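Local coordinates for Atp-dependent DNA ligase (Psychromonas sp., PDB 4D05), which probably seals nicks in duplex DNA with ATP as cofactor, by way of an enzyme-adenylate intermediate, using a minimised DNA-binding surface, at residues N206-V210 / K240-P246; W52-P58 / T121-L126. All coordinates share one frame; numbering follows the deposited sequence. Where two conformers were deposited one is given.

In the fold
Interaction 1 (206-210 with 240-246) and interaction 2 (52-58 with 121-126) lie on opposite sides of the chain's centre, their centres 46 Å apart and their nearest atoms about 34 Å apart, so neither touches the other. Interaction 2 belongs to the ATP-dependent ligase domain, which carries the AMP-binding residues, Lys26 among them; interaction 1 belongs to the OB-like domain that follows in the chain. Of the two, interaction 2 is a mostly apolar packing of aromatic rings, whereas interaction 1 rests on charge, amide groups and a water. Neither lines the nucleotide pocket: in interaction 2 the side chain of Leu126 stays about 14 Å from the bound AMP.

Interaction 1: N206-V210 / K240-P246; sequences NEEGV and KTNNNIP
Glu208 reaches from the 206-210 hairpin to two side chains of the 240-246 loop, one for each carboxylate oxygen. Lys240 NZ forms a salt bridge of 2.9 Å with Glu208 OE2, on the syn lone pair of that oxygen. Asn244 ND2 donates to Glu208 OE1 (2.9 Å, 164° at the hydrogen); OE1 lies in the amide plane of Asn244, yet the donor stands well above the carboxylate plane, with the two planes 74° apart. Asn244 closes the triangle through its other end, OD1 accepting from Lys240 NZ. The chain of Lys240 bends at chi2 (-72°) and again at chi4, which brings its ammonium group within reach of both acceptors. With an alanine in place of Asn244, Glu208 OE1 is likely to be left without its amide donor and Lys240 NZ without its second acceptor, so that the carboxylate could turn more freely. A type I turn from Asn206 to Gly209 joins strands 199-206 and 211-214 as a beta hairpin of the five-stranded antiparallel OB-like sheet, and the two loops lead into its outermost strands, 211-214 and 250-256. Asn206 OD1 accepts from the backbone N of Glu208 and of Val210, which come to opposite faces of the amide; the first bond makes an Asx turn. The amide's other end, ND2, donates to a water that in turn donates to Glu208 OE2 and to Asn244 O, and is also hydrogen-bonded to Tyr235 OH. Beside this polar network, Val210 CG1 makes the apolar contact, with Ile245 CG1 at 4.0 Å, while CG2 rests against Asn244 O.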
ATOM      1  N   ASN A 206     -15.031 -16.313   5.121  1.00  6.12           N
ATOM      2  CA  ASN A 206     -14.342 -15.375   4.248  1.00  8.00           C
ATOM      3  C   ASN A 206     -14.029 -15.978   2.892  1.00 11.85           C
ATOM      4  O   ASN A 206     -14.413 -17.132   2.590  1.00 10.43           O
ATOM      5  CB  ASN A 206     -13.093 -14.764   4.921  1.00  7.78           C
ATOM      6  CG  ASN A 206     -11.926 -15.737   5.038  1.00  8.16           C
ATOM      7  OD1 ASN A 206     -11.960 -16.850   4.513  1.00  8.44           O
ATOM      8  ND2 ASN A 206     -10.877 -15.316   5.742  1.00 11.00           N
ATOM      9  N   GLU A 207     -13.358 -15.187   2.052  1.00 14.49           N
ATOM     10  CA  GLU A 207     -13.163 -15.594   0.679  1.00 18.44           C
ATOM     11  C   GLU A 207     -12.097 -16.697   0.545  1.00 17.46           C
ATOM     12  O   GLU A 207     -11.980 -17.327  -0.499  1.00 21.82           O
ATOM     13  CB  GLU A 207     -12.905 -14.355  -0.194  1.00 24.89           C
ATOM     14  CG  GLU A 207     -14.006 -13.291   0.081  1.00 29.97           C
ATOM     15  CD  GLU A 207     -14.074 -12.155  -0.933  1.00 33.42           C
ATOM     16  OE1 GLU A 207     -13.038 -11.500  -1.180  1.00 32.27           O
ATOM     17  OE2 GLU A 207     -15.189 -11.908  -1.467  1.00 36.27           O
ATOM     18  N   GLU A 208     -11.374 -16.979   1.615  1.00 13.26           N
ATOM     19  CA  GLU A 208     -10.452 -18.113   1.604  1.00 13.44           C
ATOM     20  C   GLU A 208     -11.089 -19.390   2.145  1.00 14.13           C
ATOM     21  O   GLU A 208     -10.416 -20.427   2.220  1.00 15.67           O
ATOM     22  CB  GLU A 208      -9.221 -17.826   2.457  1.00 17.25           C
ATOM     23  CG  GLU A 208      -8.234 -16.827   1.906  1.00 20.60           C
ATOM     24  CD  GLU A 208      -7.039 -16.711   2.843  1.00 25.44           C
ATOM     25  OE1 GLU A 208      -6.131 -17.565   2.785  1.00 27.95           O
ATOM     26  OE2 GLU A 208      -7.021 -15.801   3.675  1.00 26.78           O
ATOM     27  N   GLY A 209     -12.368 -19.309   2.531  1.00 11.61           N
ATOM     28  CA  GLY A 209     -13.102 -20.467   3.012  1.00 12.85           C
ATOM     29  C   GLY A 209     -12.945 -20.722   4.505  1.00 12.80           C
ATOM     30  O   GLY A 209     -13.260 -21.825   4.987  1.00 13.46           O
ATOM     31  N   VAL A 210     -12.448 -19.720   5.237  1.00  9.09           N
ATOM     32  CA  VAL A 210     -12.275 -19.856   6.671  1.00  7.43           C
ATOM     33  C   VAL A 210     -13.475 -19.273   7.412  1.00  6.62           C
ATOM     34  O   VAL A 210     -13.913 -18.141   7.138  1.00  7.35           O
ATOM     35  CB  VAL A 210     -10.996 -19.152   7.133  1.00 10.58           C
ATOM     36  CG1 VAL A 210     -10.873 -19.236   8.646  1.00 10.52           C
ATOM     37  CG2 VAL A 210      -9.783 -19.763   6.427  1.00 12.15           C
ATOM     38  N   LYS A 240      -2.414 -13.506  10.188  1.00 17.58           N
ATOM     39  CA  LYS A 240      -3.193 -14.697  10.454  1.00 18.07           C
ATOM     40  C   LYS A 240      -2.733 -15.366  11.725  1.00 21.58           C
ATOM     41  O   LYS A 240      -1.566 -15.254  12.127  1.00 22.36           O
ATOM     42  CB  LYS A 240      -3.029 -15.694   9.320  1.00 19.31           C
ATOM     43  CG  LYS A 240      -3.393 -15.133   7.965  1.00 18.47           C
ATOM     44  CD  LYS A 240      -4.895 -14.950   7.860  1.00 18.58           C
ATOM     45  CE  LYS A 240      -5.328 -14.478   6.478  1.00 21.10           C
ATOM     46  NZ  LYS A 240      -4.756 -15.297   5.358  1.00 20.52           N
ATOM     47  N   THR A 241      -3.654 -16.073  12.360  1.00 21.59           N
ATOM     48  CA  THR A 241      -3.310 -16.808  13.550  1.00 25.93           C
ATOM     49  C   THR A 241      -3.368 -18.251  13.131  1.00 26.65           C
ATOM     50  O   THR A 241      -3.297 -18.549  11.936  1.00 25.99           O
ATOM     51  CB  THR A 241      -4.246 -16.479  14.753  1.00 29.98           C
ATOM     52  OG1 THR A 241      -3.819 -17.195  15.923  1.00 36.88           O
ATOM     53  CG2 THR A 241      -5.644 -16.849  14.464  1.00 26.27           C
ATOM     54  N   ASN A 242      -3.447 -19.149  14.103  1.00 31.48           N
ATOM     55  CA  ASN A 242      -3.538 -20.572  13.794  1.00 32.90           C
ATOM     56  C   ASN A 242      -4.728 -20.809  12.893  1.00 27.75           C
ATOM     57  O   ASN A 242      -5.717 -20.054  12.925  1.00 27.63           O
ATOM     58  CB  ASN A 242      -3.685 -21.422  15.064  1.00 39.21           C
ATOM     59  CG  ASN A 242      -2.485 -21.328  15.958  1.00 44.55           C
ATOM     60  OD1 ASN A 242      -1.491 -22.034  15.755  1.00 48.47           O
ATOM     61  ND2 ASN A 242      -2.552 -20.439  16.953  1.00 46.22           N
ATOM     62  N   ASN A 243      -4.618 -21.838  12.068  1.00 22.86           N
ATOM     63  CA  ASN A 243      -5.745 -22.272  11.250  1.00 20.65           C
ATOM     64  C   ASN A 243      -6.146 -21.253  10.176  1.00 18.69           C
ATOM     65  O   ASN A 243      -7.299 -21.285   9.695  1.00 18.52           O
ATOM     66  CB  ASN A 243      -6.971 -22.577  12.141  1.00 21.14           C
ATOM     67  CG  ASN A 243      -6.633 -23.460  13.346  1.00 21.32           C
ATOM     68  OD1 ASN A 243      -6.980 -23.155  14.508  1.00 23.82           O
ATOM     69  ND2 ASN A 243      -6.016 -24.567  13.076  1.00 18.26           N
ATOM     70  N   ASN A 244      -5.200 -20.368   9.803  1.00 16.91           N
ATOM     71  CA  ASN A 244      -5.430 -19.330   8.800  1.00 16.15           C
ATOM     72  C   ASN A 244      -6.593 -18.388   9.132  1.00 14.64           C
ATOM     73  O   ASN A 244      -7.288 -17.884   8.233  1.00 14.24           O
ATOM     74  CB  ASN A 244      -5.678 -19.935   7.419  1.00 18.68           C
ATOM     75  CG  ASN A 244      -5.425 -18.937   6.306  1.00 21.22           C
ATOM     76  OD1 ASN A 244      -4.670 -17.979   6.483  1.00 23.99           O
ATOM     77  ND2 ASN A 244      -6.095 -19.120   5.175  1.00 23.67           N
ATOM     78  N   ILE A 245      -6.800 -18.147  10.417  1.00 12.81           N
ATOM     79  CA  ILE A 245      -7.856 -17.242  10.831  1.00 12.09           C
ATOM     80  C   ILE A 245      -7.316 -15.802  10.846  1.00 11.03           C
ATOM     81  O   ILE A 245      -6.241 -15.545  11.405  1.00 12.01           O
ATOM     82  CB  ILE A 245      -8.385 -17.622  12.199  1.00 13.90           C
ATOM     83  CG1 ILE A 245      -8.981 -19.034  12.129  1.00 14.27           C
ATOM     84  CG2 ILE A 245      -9.408 -16.596  12.643  1.00 15.55           C
ATOM     85  CD1 ILE A 245      -9.301 -19.688  13.479  1.00 17.37           C
ATOM     86  N   PRO A 246      -8.047 -14.849  10.243  1.00 10.90           N
ATOM     87  CA  PRO A 246      -7.576 -13.455  10.354  1.00 10.50           C
ATOM     88  C   PRO A 246      -7.424 -13.019  11.809  1.00 10.69           C
ATOM     89  O   PRO A 246      -8.308 -13.243  12.648  1.00 10.89           O
ATOM     90  CB  PRO A 246      -8.683 -12.644   9.653  1.00  9.12           C
ATOM     91  CG  PRO A 246      -9.281 -13.641   8.660  1.00 10.04           C
ATOM     92  CD  PRO A 246      -9.248 -14.964   9.409  1.00 10.62           C
TER
HETATM   93  O   HOH W   1      -8.245 -16.276   6.081  0.98 12.55           O

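Interaction 2: W52-P58 / T121-L126; sequences WFIASFP and TNSPYL
Tyr125 lies against the Trp52-Phe53 end of the 52-58 segment and buries far more surface in the contact than any other residue, followed by Thr121 and Phe57. Its CB sits over one face of the Phe53 ring in a CH-pi contact, 3.9 Å from the ring centroid and 23° off the normal. Beyond CB the Tyr125 ring is inclined to that of Phe53, the planes 34° apart. It then passes the backbone carbonyls of Phe53 and Trp52, with CE2 3.4 Å from Trp52 O, and brings CZ to 3.9 Å from Trp52 CE3, completing an aromatic cluster of three. With chi1 at 170°, Ser123 turns OG away from its own N and onto the N of Tyr125 (3.0 Å), an ST turn. Thr121 packs through both branches. CG2 faces the carbonyl oxygen of Ser56, while OG1 lies 3.5 Å from Pro58 CD and hydrogen-bonds Leu117 O in its own helix. Phe57 is held between Ile54 CA over the centre of one face and Leu126 CD1 toward the rim of the other; its CE1 also touches Leu126 CB at 3.7 Å. Leu126 CD2 reaches Pro58 CD at 4.0 Å. Within the ATP-dependent ligase domain, the contact thus joins helix 51-54 and the turn that follows it to the link between helix 107-121 and strand 126-128, at the edge of the mixed sheet that ends in that strand, with Trp90 edge-to-face on Phe53, Trp34 edge-to-face on Phe57, and strands 62-67 and 94-99 lying against Leu126 through Met62, Phe95 and Ile97.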
ATOM      1  N   TRP A  52       7.930  18.937 -20.942  1.00  5.40           N
ATOM      2  CA  TRP A  52       8.650  19.687 -19.911  1.00  5.04           C
ATOM      3  C   TRP A  52       8.690  18.943 -18.574  1.00  3.90           C
ATOM      4  O   TRP A  52       9.556  19.217 -17.721  1.00  7.18           O
ATOM      5  CB  TRP A  52       8.042  21.099 -19.726  1.00  5.40           C
ATOM      6  CG  TRP A  52       6.533  21.112 -19.667  1.00  6.24           C
ATOM      7  CD1 TRP A  52       5.683  21.361 -20.707  1.00  7.36           C
ATOM      8  CD2 TRP A  52       5.698  20.843 -18.523  1.00  4.98           C
ATOM      9  NE1 TRP A  52       4.394  21.277 -20.289  1.00  7.19           N
ATOM     10  CE2 TRP A  52       4.370  20.976 -18.952  1.00  7.23           C
ATOM     11  CE3 TRP A  52       5.948  20.549 -17.181  1.00  6.50           C
ATOM     12  CZ2 TRP A  52       3.282  20.792 -18.096  1.00  8.12           C
ATOM     13  CZ3 TRP A  52       4.848  20.374 -16.322  1.00  6.93           C
ATOM     14  CH2 TRP A  52       3.547  20.505 -16.787  1.00  7.96           C
ATOM     15  N   PHE A  53       7.765  18.014 -18.366  1.00  4.08           N
ATOM     16  CA  PHE A  53       7.759  17.236 -17.116  1.00  4.39           C
ATOM     17  C   PHE A  53       8.906  16.216 -17.105  1.00  5.14           C
ATOM     18  O   PHE A  53       9.578  16.036 -16.099  1.00  5.86           O
ATOM     19  CB  PHE A  53       6.420  16.524 -16.959  1.00  4.15           C
ATOM     20  CG  PHE A  53       6.259  15.822 -15.636  1.00  3.87           C
ATOM     21  CD1 PHE A  53       5.812  16.532 -14.507  1.00  3.83           C
ATOM     22  CD2 PHE A  53       6.532  14.468 -15.509  1.00  3.97           C
ATOM     23  CE1 PHE A  53       5.683  15.882 -13.287  1.00  4.93           C
ATOM     24  CE2 PHE A  53       6.394  13.839 -14.286  1.00  4.55           C
ATOM     25  CZ  PHE A  53       5.974  14.550 -13.184  1.00  4.77           C
ATOM     26  N   ILE A  54       9.149  15.580 -18.247  1.00  5.25           N
ATOM     27  CA  ILE A  54      10.131  14.495 -18.312  1.00  3.00           C
ATOM     28  C   ILE A  54      11.466  14.917 -18.945  1.00  3.42           C
ATOM     29  O   ILE A  54      12.411  14.141 -18.958  1.00  3.76           O
ATOM     30  CB  ILE A  54       9.594  13.312 -19.108  1.00  4.04           C
ATOM     31  CG1 ILE A  54       9.348  13.731 -20.567  1.00  7.92           C
ATOM     32  CG2 ILE A  54       8.324  12.701 -18.427  1.00  5.40           C
ATOM     33  CD1 ILE A  54       9.017  12.552 -21.511  1.00 10.28           C
ATOM     34  N   ALA A  55      11.538  16.135 -19.479  1.00  5.85           N
ATOM     35  CA  ALA A  55      12.684  16.544 -20.290  1.00  7.60           C
ATOM     36  C   ALA A  55      14.059  16.362 -19.640  1.00  7.30           C
ATOM     37  O   ALA A  55      15.034  16.033 -20.329  1.00  7.47           O
ATOM     38  CB  ALA A  55      12.526  17.982 -20.724  1.00 11.77           C
ATOM     39  N   SER A  56      14.131  16.597 -18.331  0.66  7.77           N
ATOM     40  CA  SER A  56      15.396  16.532 -17.623  0.66  8.95           C
ATOM     41  C   SER A  56      15.787  15.120 -17.172  0.66  6.52           C
ATOM     42  O   SER A  56      16.899  14.894 -16.713  0.66  8.06           O
ATOM     43  CB  SER A  56      15.298  17.408 -16.380  0.66 12.63           C
ATOM     44  OG  SER A  56      14.368  16.792 -15.476  0.66 14.24           O
ATOM     45  N   PHE A  57      14.847  14.187 -17.234  1.00  5.73           N
ATOM     46  CA  PHE A  57      15.042  12.874 -16.620  1.00  5.30           C
ATOM     47  C   PHE A  57      16.218  12.144 -17.266  1.00  4.22           C
ATOM     48  O   PHE A  57      16.434  12.240 -18.484  1.00  6.81           O
ATOM     49  CB  PHE A  57      13.792  11.981 -16.775  1.00  5.13           C
ATOM     50  CG  PHE A  57      12.608  12.373 -15.909  1.00  4.63           C
ATOM     51  CD1 PHE A  57      12.577  13.563 -15.176  1.00  5.70           C
ATOM     52  CD2 PHE A  57      11.531  11.522 -15.845  1.00  6.21           C
ATOM     53  CE1 PHE A  57      11.453  13.886 -14.407  1.00  5.03           C
ATOM     54  CE2 PHE A  57      10.407  11.814 -15.108  1.00  5.95           C
ATOM     55  CZ  PHE A  57      10.358  13.007 -14.364  1.00  6.05           C
ATOM     56  N   PRO A  58      16.977  11.403 -16.469  1.00  4.83           N
ATOM     57  CA  PRO A  58      18.041  10.544 -16.998  1.00  6.18           C
ATOM     58  C   PRO A  58      17.437   9.339 -17.730  1.00  4.94           C
ATOM     59  O   PRO A  58      16.250   9.083 -17.584  1.00  6.38           O
ATOM     60  CB  PRO A  58      18.771  10.089 -15.738  1.00  7.61           C
ATOM     61  CG  PRO A  58      17.713  10.068 -14.698  1.00  8.91           C
ATOM     62  CD  PRO A  58      16.825  11.255 -15.014  1.00  7.64           C
ATOM     63  N   THR A 121      19.808  15.713 -11.746  1.00 10.17           N
ATOM     64  CA  THR A 121      18.696  16.153 -12.563  1.00  9.64           C
ATOM     65  C   THR A 121      18.189  17.527 -12.078  1.00 10.85           C
ATOM     66  O   THR A 121      17.864  18.387 -12.895  1.00 11.12           O
ATOM     67  CB  THR A 121      17.559  15.093 -12.518  1.00  9.83           C
ATOM     68  OG1 THR A 121      18.042  13.855 -13.052  1.00 11.08           O
ATOM     69  CG2 THR A 121      16.361  15.539 -13.303  1.00 10.21           C
ATOM     70  N   ASN A 122      18.126  17.713 -10.758  1.00  8.63           N
ATOM     71  CA  ASN A 122      17.757  18.993 -10.140  1.00  9.76           C
ATOM     72  C   ASN A 122      16.460  19.547 -10.678  1.00 10.48           C
ATOM     73  O   ASN A 122      16.358  20.725 -11.031  1.00 10.31           O
ATOM     74  CB  ASN A 122      18.885  20.026 -10.319  1.00 14.34           C
ATOM     75  CG  ASN A 122      18.755  21.205  -9.363  1.00 16.78           C
ATOM     76  OD1 ASN A 122      18.281  21.067  -8.246  1.00 19.26           O
ATOM     77  ND2 ASN A 122      19.168  22.366  -9.811  1.00 19.60           N
ATOM     78  N   SER A 123      15.448  18.694 -10.743  1.00  8.76           N
ATOM     79  CA  SER A 123      14.143  19.102 -11.250  1.00 10.30           C
ATOM     80  C   SER A 123      13.079  19.010 -10.170  1.00  7.16           C
ATOM     81  O   SER A 123      13.095  18.065  -9.374  1.00  7.81           O
ATOM     82  CB  SER A 123      13.748  18.194 -12.399  1.00  9.11           C
ATOM     83  OG  SER A 123      12.421  18.393 -12.779  1.00  8.10           O
ATOM     84  N   PRO A 124      12.139  19.973 -10.145  1.00  8.21           N
ATOM     85  CA  PRO A 124      11.019  19.822  -9.220  1.00  8.01           C
ATOM     86  C   PRO A 124      10.209  18.554  -9.468  1.00  7.82           C
ATOM     87  O   PRO A 124       9.536  18.070  -8.544  1.00 10.41           O
ATOM     88  CB  PRO A 124      10.163  21.068  -9.505  1.00 10.86           C
ATOM     89  CG  PRO A 124      10.463  21.401 -10.929  1.00 11.93           C
ATOM     90  CD  PRO A 124      11.938  21.121 -11.050  1.00 11.63           C
ATOM     91  N   TYR A 125      10.276  18.003 -10.677  1.00  6.65           N
ATOM     92  CA  TYR A 125       9.380  16.912 -11.065  1.00  4.14           C
ATOM     93  C   TYR A 125       9.945  15.530 -10.723  1.00  5.08           C
ATOM     94  O   TYR A 125       9.244  14.534 -10.858  1.00  5.34           O
ATOM     95  CB  TYR A 125       9.079  16.986 -12.561  1.00  3.92           C
ATOM     96  CG  TYR A 125       8.711  18.353 -13.037  1.00  4.54           C
ATOM     97  CD1 TYR A 125       7.654  19.052 -12.465  1.00  4.86           C
ATOM     98  CD2 TYR A 125       9.431  18.961 -14.061  1.00  5.37           C
ATOM     99  CE1 TYR A 125       7.331  20.340 -12.901  1.00  5.36           C
ATOM    100  CE2 TYR A 125       9.124  20.228 -14.496  1.00  7.15           C
ATOM    101  CZ  TYR A 125       8.073  20.917 -13.915  1.00  7.40           C
ATOM    102  OH  TYR A 125       7.763  22.186 -14.335  1.00  8.64           O
ATOM    103  N   LEU A 126      11.196  15.474 -10.259  1.00  3.65           N
ATOM    104  CA  LEU A 126      11.849  14.186  -9.960  1.00  3.87           C
ATOM    105  C   LEU A 126      12.472  14.249  -8.582  1.00  5.10           C
ATOM    106  O   LEU A 126      13.351  15.087  -8.304  1.00  6.59           O
ATOM    107  CB  LEU A 126      12.930  13.823 -10.992  1.00  5.30           C
ATOM    108  CG  LEU A 126      13.639  12.479 -10.800  1.00  5.54           C
ATOM    109  CD1 LEU A 126      12.680  11.327 -11.092  1.00  6.59           C
ATOM    110  CD2 LEU A 126      14.866  12.353 -11.694  1.00  5.93           C
TER